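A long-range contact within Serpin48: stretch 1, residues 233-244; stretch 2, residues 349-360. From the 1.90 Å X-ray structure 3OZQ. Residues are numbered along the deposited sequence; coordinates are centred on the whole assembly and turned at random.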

ATOM      1  N   THR A 233       2.823  -6.561 -10.898  1.00 33.46           N
ATOM      2  CA  THR A 233       2.074  -6.479 -12.147  1.00 34.78           C
ATOM      3  C   THR A 233       2.136  -5.063 -12.729  1.00 36.86           C
ATOM      4  O   THR A 233       1.778  -4.098 -12.048  1.00 34.65           O
ATOM      5  CB  THR A 233       0.580  -6.857 -11.937  1.00 36.28           C
ATOM      6  OG1 THR A 233       0.461  -8.244 -11.575  1.00 35.07           O
ATOM      7  CG2 THR A 233      -0.232  -6.592 -13.197  1.00 32.90           C
ATOM      8  N   ILE A 234       2.586  -4.952 -13.984  1.00 33.73           N
ATOM      9  CA  ILE A 234       2.605  -3.677 -14.701  1.00 34.51           C
ATOM     10  C   ILE A 234       1.400  -3.628 -15.624  1.00 33.49           C
ATOM     11  O   ILE A 234       1.115  -4.600 -16.321  1.00 37.03           O
ATOM     12  CB  ILE A 234       3.877  -3.540 -15.591  1.00 36.98           C
ATOM     13  CG1 ILE A 234       5.139  -3.893 -14.799  1.00 37.12           C
ATOM     14  CG2 ILE A 234       3.964  -2.161 -16.224  1.00 30.79           C
ATOM     15  CD1 ILE A 234       5.312  -3.069 -13.566  1.00 37.86           C
ATOM     16  N   VAL A 235       0.687  -2.513 -15.616  1.00 34.55           N
ATOM     17  CA  VAL A 235      -0.387  -2.275 -16.565  1.00 32.81           C
ATOM     18  C   VAL A 235       0.062  -1.165 -17.506  1.00 39.06           C
ATOM     19  O   VAL A 235       0.188  -0.003 -17.109  1.00 35.03           O
ATOM     20  CB  VAL A 235      -1.706  -1.882 -15.881  1.00 41.68           C
ATOM     21  CG1 VAL A 235      -2.804  -1.705 -16.925  1.00 41.95           C
ATOM     22  CG2 VAL A 235      -2.111  -2.934 -14.848  1.00 40.52           C
ATOM     23  N   LEU A 236       0.310  -1.549 -18.758  1.00 40.17           N
ATOM     24  CA  LEU A 236       0.947  -0.689 -19.741  1.00 41.54           C
ATOM     25  C   LEU A 236      -0.005  -0.344 -20.879  1.00 42.01           C
ATOM     26  O   LEU A 236      -0.394  -1.215 -21.642  1.00 43.29           O
ATOM     27  CB  LEU A 236       2.160  -1.417 -20.303  1.00 42.78           C
ATOM     28  CG  LEU A 236       3.022  -0.660 -21.302  1.00 43.47           C
ATOM     29  CD1 LEU A 236       3.609   0.587 -20.640  1.00 44.60           C
ATOM     30  CD2 LEU A 236       4.120  -1.572 -21.842  1.00 38.06           C
ATOM     31  N   SER A 237      -0.391   0.923 -20.990  1.00 45.86           N
ATOM     32  CA  SER A 237      -1.270   1.316 -22.082  1.00 47.48           C
ATOM     33  C   SER A 237      -0.559   1.166 -23.426  1.00 47.38           C
ATOM     34  O   SER A 237       0.657   1.376 -23.532  1.00 41.04           O
ATOM     35  CB  SER A 237      -1.792   2.737 -21.898  1.00 44.68           C
ATOM     36  OG  SER A 237      -0.746   3.694 -21.940  1.00 48.13           O
ATOM     37  N   ASN A 238      -1.320   0.783 -24.447  1.00 49.71           N
ATOM     38  CA  ASN A 238      -0.760   0.599 -25.785  1.00 47.89           C
ATOM     39  C   ASN A 238      -0.267   1.908 -26.384  1.00 49.88           C
ATOM     40  O   ASN A 238       0.688   1.926 -27.153  1.00 52.29           O
ATOM     41  CB  ASN A 238      -1.761  -0.096 -26.716  1.00 45.57           C
ATOM     42  CG  ASN A 238      -1.818  -1.598 -26.490  1.00 51.14           C
ATOM     43  OD1 ASN A 238      -0.800  -2.230 -26.189  1.00 50.70           O
ATOM     44  ND2 ASN A 238      -3.010  -2.179 -26.627  1.00 48.62           N
ATOM     45  N   GLN A 239      -0.909   3.007 -26.013  1.00 48.01           N
ATOM     46  CA  GLN A 239      -0.479   4.319 -26.473  1.00 51.18           C
ATOM     47  C   GLN A 239       0.367   5.065 -25.433  1.00 54.23           C
ATOM     48  O   GLN A 239       0.144   4.947 -24.227  1.00 49.38           O
ATOM     49  CB  GLN A 239      -1.691   5.148 -26.904  1.00 56.69           C
ATOM     50  CG  GLN A 239      -2.273   4.700 -28.245  1.00 64.08           C
ATOM     51  CD  GLN A 239      -1.211   4.625 -29.335  1.00 63.98           C
ATOM     52  OE1 GLN A 239      -0.327   5.484 -29.420  1.00 65.92           O
ATOM     53  NE2 GLN A 239      -1.278   3.584 -30.158  1.00 64.98           N
ATOM     54  N   ILE A 240       1.340   5.829 -25.916  1.00 52.55           N
ATOM     55  CA  ILE A 240       2.271   6.549 -25.050  1.00 52.47           C
ATOM     56  C   ILE A 240       1.579   7.324 -23.929  1.00 55.17           C
ATOM     57  O   ILE A 240       2.029   7.293 -22.783  1.00 53.03           O
ATOM     58  CB  ILE A 240       3.159   7.524 -25.860  1.00 52.54           C
ATOM     59  CG1 ILE A 240       3.986   6.770 -26.907  1.00 53.64           C
ATOM     60  CG2 ILE A 240       4.077   8.320 -24.935  1.00 52.51           C
ATOM     61  CD1 ILE A 240       5.153   5.992 -26.331  1.00 52.95           C
ATOM     62  N   GLU A 241       0.493   8.018 -24.258  1.00 57.63           N
ATOM     63  CA  GLU A 241      -0.154   8.922 -23.309  1.00 56.53           C
ATOM     64  C   GLU A 241      -1.454   8.348 -22.764  1.00 56.85           C
ATOM     65  O   GLU A 241      -2.335   9.101 -22.349  1.00 59.29           O
ATOM     66  CB  GLU A 241      -0.442  10.280 -23.963  1.00 59.71           C
ATOM     67  CG  GLU A 241       0.782  11.039 -24.465  1.00 65.31           C
ATOM     68  CD  GLU A 241       0.414  12.373 -25.111  1.00 76.02           C
ATOM     69  OE1 GLU A 241      -0.747  12.510 -25.566  1.00 79.80           O
ATOM     70  OE2 GLU A 241       1.276  13.283 -25.159  1.00 67.30           O
ATOM     71  N   GLY A 242      -1.572   7.022 -22.756  1.00 56.35           N
ATOM     72  CA  GLY A 242      -2.822   6.372 -22.404  1.00 53.47           C
ATOM     73  C   GLY A 242      -3.146   6.170 -20.929  1.00 53.98           C
ATOM     74  O   GLY A 242      -4.134   5.514 -20.603  1.00 55.79           O
ATOM     75  N   LEU A 243      -2.340   6.731 -20.030  1.00 55.45           N
ATOM     76  CA  LEU A 243      -2.529   6.491 -18.592  1.00 50.18           C
ATOM     77  C   LEU A 243      -3.847   7.030 -18.029  1.00 53.44           C
ATOM     78  O   LEU A 243      -4.595   6.298 -17.372  1.00 48.54           O
ATOM     79  CB  LEU A 243      -1.359   7.057 -17.790  1.00 49.78           C
ATOM     80  CG  LEU A 243      -1.461   6.944 -16.269  1.00 45.89           C
ATOM     81  CD1 LEU A 243      -1.669   5.502 -15.822  1.00 41.08           C
ATOM     82  CD2 LEU A 243      -0.217   7.522 -15.616  1.00 47.02           C
ATOM     83  N   VAL A 244      -4.120   8.310 -18.272  1.00 52.26           N
ATOM     84  CA  VAL A 244      -5.364   8.920 -17.813  1.00 57.37           C
ATOM     85  C   VAL A 244      -6.557   8.058 -18.207  1.00 56.18           C
ATOM     86  O   VAL A 244      -7.475   7.842 -17.410  1.00 59.55           O
ATOM     87  CB  VAL A 244      -5.543  10.335 -18.385  1.00 57.84           C
ATOM     88  CG1 VAL A 244      -4.781  11.347 -17.544  1.00 61.88           C
ATOM     89  CG2 VAL A 244      -5.084  10.374 -19.834  1.00 63.56           C
ATOM     90  N   GLN A 349       6.590  -8.338 -26.984  1.00 46.94           N
ATOM     91  CA  GLN A 349       7.346  -7.202 -26.468  1.00 45.50           C
ATOM     92  C   GLN A 349       6.618  -6.496 -25.310  1.00 46.33           C
ATOM     93  O   GLN A 349       5.455  -6.097 -25.433  1.00 41.17           O
ATOM     94  CB  GLN A 349       7.609  -6.193 -27.585  1.00 49.24           C
ATOM     95  CG  GLN A 349       8.322  -6.782 -28.810  1.00 49.57           C
ATOM     96  CD  GLN A 349       9.727  -6.248 -28.949  1.00 55.32           C
ATOM     97  OE1 GLN A 349       9.933  -5.128 -29.430  1.00 57.02           O
ATOM     98  NE2 GLN A 349      10.707  -7.033 -28.509  1.00 59.29           N
ATOM     99  N   PHE A 350       7.304  -6.342 -24.188  1.00 41.42           N
ATOM    100  CA  PHE A 350       6.755  -5.559 -23.080  1.00 35.66           C
ATOM    101  C   PHE A 350       7.782  -4.514 -22.679  1.00 39.76           C
ATOM    102  O   PHE A 350       8.589  -4.719 -21.772  1.00 37.97           O
ATOM    103  CB  PHE A 350       6.379  -6.447 -21.901  1.00 37.03           C
ATOM    104  CG  PHE A 350       5.470  -5.773 -20.893  1.00 37.93           C
ATOM    105  CD1 PHE A 350       4.088  -5.749 -21.077  1.00 43.74           C
ATOM    106  CD2 PHE A 350       5.994  -5.174 -19.768  1.00 34.56           C
ATOM    107  CE1 PHE A 350       3.243  -5.120 -20.138  1.00 39.29           C
ATOM    108  CE2 PHE A 350       5.154  -4.547 -18.813  1.00 39.34           C
ATOM    109  CZ  PHE A 350       3.783  -4.519 -19.010  1.00 35.43           C
ATOM    110  N   ILE A 351       7.751  -3.397 -23.395  1.00 38.79           N
ATOM    111  CA  ILE A 351       8.713  -2.324 -23.208  1.00 38.04           C
ATOM    112  C   ILE A 351       8.052  -1.204 -22.437  1.00 37.98           C
ATOM    113  O   ILE A 351       7.186  -0.489 -22.954  1.00 38.22           O
ATOM    114  CB  ILE A 351       9.269  -1.824 -24.578  1.00 39.21           C
ATOM    115  CG1 ILE A 351       9.925  -2.991 -25.322  1.00 43.74           C
ATOM    116  CG2 ILE A 351      10.245  -0.647 -24.397  1.00 36.33           C
ATOM    117  CD1 ILE A 351      10.032  -2.781 -26.829  1.00 49.29           C
ATOM    118  N   VAL A 352       8.448  -1.080 -21.173  1.00 35.94           N
ATOM    119  CA  VAL A 352       7.854  -0.106 -20.274  1.00 36.52           C
ATOM    120  C   VAL A 352       8.606   1.216 -20.396  1.00 40.30           C
ATOM    121  O   VAL A 352       9.556   1.476 -19.660  1.00 39.43           O
ATOM    122  CB  VAL A 352       7.864  -0.621 -18.819  1.00 35.16           C
ATOM    123  CG1 VAL A 352       7.055   0.307 -17.923  1.00 31.98           C
ATOM    124  CG2 VAL A 352       7.322  -2.063 -18.747  1.00 33.23           C
ATOM    125  N   ASP A 353       8.163   2.054 -21.329  1.00 44.40           N
ATOM    126  CA  ASP A 353       8.942   3.217 -21.755  1.00 42.28           C
ATOM    127  C   ASP A 353       8.058   4.439 -21.838  1.00 44.18           C
ATOM    128  O   ASP A 353       8.361   5.399 -22.545  1.00 41.07           O
ATOM    129  CB  ASP A 353       9.620   2.949 -23.107  1.00 41.20           C
ATOM    130  CG  ASP A 353       8.648   3.006 -24.279  1.00 46.63           C
ATOM    131  OD1 ASP A 353       7.422   2.905 -24.060  1.00 40.99           O
ATOM    132  OD2 ASP A 353       9.116   3.142 -25.434  1.00 49.28           O
ATOM    133  N   HIS A 354       6.948   4.370 -21.112  1.00 43.88           N
ATOM    134  CA  HIS A 354       6.028   5.480 -20.911  1.00 42.89           C
ATOM    135  C   HIS A 354       5.255   5.170 -19.617  1.00 40.23           C
ATOM    136  O   HIS A 354       5.393   4.074 -19.079  1.00 39.26           O
ATOM    137  CB  HIS A 354       5.094   5.659 -22.116  1.00 42.24           C
ATOM    138  CG  HIS A 354       4.329   4.424 -22.488  1.00 40.20           C
ATOM    139  ND1 HIS A 354       4.911   3.350 -23.127  1.00 41.70           N
ATOM    140  CD2 HIS A 354       3.022   4.109 -22.340  1.00 42.04           C
ATOM    141  CE1 HIS A 354       3.999   2.421 -23.343  1.00 43.54           C
ATOM    142  NE2 HIS A 354       2.843   2.855 -22.875  1.00 43.94           N
ATOM    143  N   PRO A 355       4.472   6.133 -19.113  1.00 38.25           N
ATOM    144  CA  PRO A 355       3.827   6.021 -17.792  1.00 39.69           C
ATOM    145  C   PRO A 355       2.932   4.792 -17.625  1.00 39.30           C
ATOM    146  O   PRO A 355       2.215   4.407 -18.548  1.00 43.07           O
ATOM    147  CB  PRO A 355       3.006   7.301 -17.700  1.00 40.03           C
ATOM    148  CG  PRO A 355       3.789   8.282 -18.498  1.00 41.81           C
ATOM    149  CD  PRO A 355       4.314   7.489 -19.673  1.00 44.07           C
ATOM    150  N   PHE A 356       2.988   4.184 -16.445  1.00 37.16           N
ATOM    151  CA  PHE A 356       2.307   2.922 -16.190  1.00 36.06           C
ATOM    152  C   PHE A 356       1.799   2.821 -14.749  1.00 37.15           C
ATOM    153  O   PHE A 356       2.282   3.516 -13.867  1.00 33.03           O
ATOM    154  CB  PHE A 356       3.248   1.759 -16.463  1.00 35.01           C
ATOM    155  CG  PHE A 356       4.509   1.780 -15.644  1.00 32.83           C
ATOM    156  CD1 PHE A 356       4.624   1.009 -14.503  1.00 36.05           C
ATOM    157  CD2 PHE A 356       5.588   2.556 -16.024  1.00 37.53           C
ATOM    158  CE1 PHE A 356       5.790   1.018 -13.756  1.00 34.04           C
ATOM    159  CE2 PHE A 356       6.758   2.567 -15.279  1.00 33.33           C
ATOM    160  CZ  PHE A 356       6.859   1.804 -14.146  1.00 35.04           C
ATOM    161  N   ILE A 357       0.832   1.931 -14.541  1.00 31.42           N
ATOM    162  CA  ILE A 357       0.356   1.562 -13.217  1.00 33.93           C
ATOM    163  C   ILE A 357       1.044   0.251 -12.848  1.00 30.67           C
ATOM    164  O   ILE A 357       1.340  -0.556 -13.721  1.00 33.14           O
ATOM    165  CB  ILE A 357      -1.176   1.355 -13.251  1.00 36.34           C
ATOM    166  CG1 ILE A 357      -1.893   2.679 -13.517  1.00 34.30           C
ATOM    167  CG2 ILE A 357      -1.689   0.676 -11.982  1.00 33.66           C
ATOM    168  CD1 ILE A 357      -3.400   2.521 -13.701  1.00 41.19           C
ATOM    169  N   PHE A 358       1.310   0.041 -11.562  1.00 31.52           N
ATOM    170  CA  PHE A 358       1.844  -1.230 -11.091  1.00 31.94           C
ATOM    171  C   PHE A 358       1.184  -1.614  -9.775  1.00 32.65           C
ATOM    172  O   PHE A 358       0.623  -0.768  -9.076  1.00 31.60           O
ATOM    173  CB  PHE A 358       3.347  -1.150 -10.864  1.00 31.23           C
ATOM    174  CG  PHE A 358       3.729  -0.185  -9.794  1.00 35.75           C
ATOM    175  CD1 PHE A 358       3.725  -0.565  -8.458  1.00 34.07           C
ATOM    176  CD2 PHE A 358       4.049   1.123 -10.112  1.00 34.80           C
ATOM    177  CE1 PHE A 358       4.065   0.339  -7.460  1.00 33.64           C
ATOM    178  CE2 PHE A 358       4.390   2.020  -9.126  1.00 31.36           C
ATOM    179  CZ  PHE A 358       4.385   1.633  -7.790  1.00 31.83           C
ATOM    180  N   TYR A 359       1.259  -2.893  -9.434  1.00 33.04           N
ATOM    181  CA  TYR A 359       0.767  -3.330  -8.143  1.00 35.24           C
ATOM    182  C   TYR A 359       1.406  -4.634  -7.722  1.00 34.83           C
ATOM    183  O   TYR A 359       1.722  -5.481  -8.555  1.00 33.22           O
ATOM    184  CB  TYR A 359      -0.772  -3.397  -8.096  1.00 33.42           C
ATOM    185  CG  TYR A 359      -1.439  -4.406  -9.024  1.00 36.46           C
ATOM    186  CD1 TYR A 359      -2.014  -3.999 -10.224  1.00 34.97           C
ATOM    187  CD2 TYR A 359      -1.541  -5.749  -8.671  1.00 38.67           C
ATOM    188  CE1 TYR A 359      -2.645  -4.905 -11.066  1.00 38.17           C
ATOM    189  CE2 TYR A 359      -2.168  -6.671  -9.516  1.00 36.21           C
ATOM    190  CZ  TYR A 359      -2.717  -6.232 -10.706  1.00 40.53           C
ATOM    191  OH  TYR A 359      -3.348  -7.120 -11.544  1.00 41.74           O
ATOM    192  N   ILE A 360       1.612  -4.770  -6.417  1.00 34.73           N
ATOM    193  CA  ILE A 360       2.217  -5.961  -5.856  1.00 33.62           C
ATOM    194  C   ILE A 360       1.105  -6.822  -5.253  1.00 35.68           C
ATOM    195  O   ILE A 360       0.279  -6.323  -4.477  1.00 33.87           O
ATOM    196  CB  ILE A 360       3.240  -5.593  -4.764  1.00 35.41           C
ATOM    197  CG1 ILE A 360       4.476  -4.923  -5.384  1.00 31.72           C
ATOM    198  CG2 ILE A 360       3.680  -6.821  -3.996  1.00 36.57           C
ATOM    199  CD1 ILE A 360       5.560  -4.695  -4.392  1.00 33.32           C
TER
HETATM  200  O   HOH W   1       1.010  -8.420  -8.942  1.00 38.13           O
HETATM  201  O   HOH W   2      -1.900  -9.574 -12.122  1.00 47.40           O
HETATM  202  O   HOH W   3       0.147   2.940 -19.150  1.00 46.85           O
HETATM  203  O   HOH W   4       0.723   6.963 -20.276  1.00 48.86           O

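Where the antiparallel ladder stops, a side chain takes over: His-354 reaches across and donates from NE2 to Ser-237 O at 2.7 Å, nearly in line. Imidazole suits this place because, when protonated on both nitrogens, it can donate from two sides of its ring; ND1 donates to Asp-353 OD1 at 2.7 Å, a carboxylate acceptor that favours that cationic state. Leu-236 CD1 lies over one face of the imidazole, 3.3 Å from His-354 NE2.

Before this point the strands 233-237 and 356-360 pair directly. Thr-233 and Tyr-359 exchange hydrogen bonds (Thr-233 N to Tyr-359 O, 2.8 Å; Tyr-359 N to Thr-233 O, 2.9 Å), as do Val-235 and Ile-357. Water 3 extends the link, donating to Pro-355 O and accepting from Ser-237 N.

On the sheet face carrying Thr-233, its CB sits over the Tyr-359 ring, 3.7 Å from the centroid, while water 2 joins Thr-233 OG1 to Tyr-359 OH: both residues combine apolar surface with a hydroxyl. Branched Val-235 and Ile-357 pack beside them, and Leu-243 CD1 meets Ile-357 CG1 at 3.7 Å. In the buried, apolar setting around Ile-234, the Phe-350 ring serves two neighbours: its edge meets beta-branched Ile-234 (CB to Phe-350 CZ, 3.6 Å), and its flat face receives a leucine methyl, Leu-236 CD2, 4.1 Å from the ring centroid.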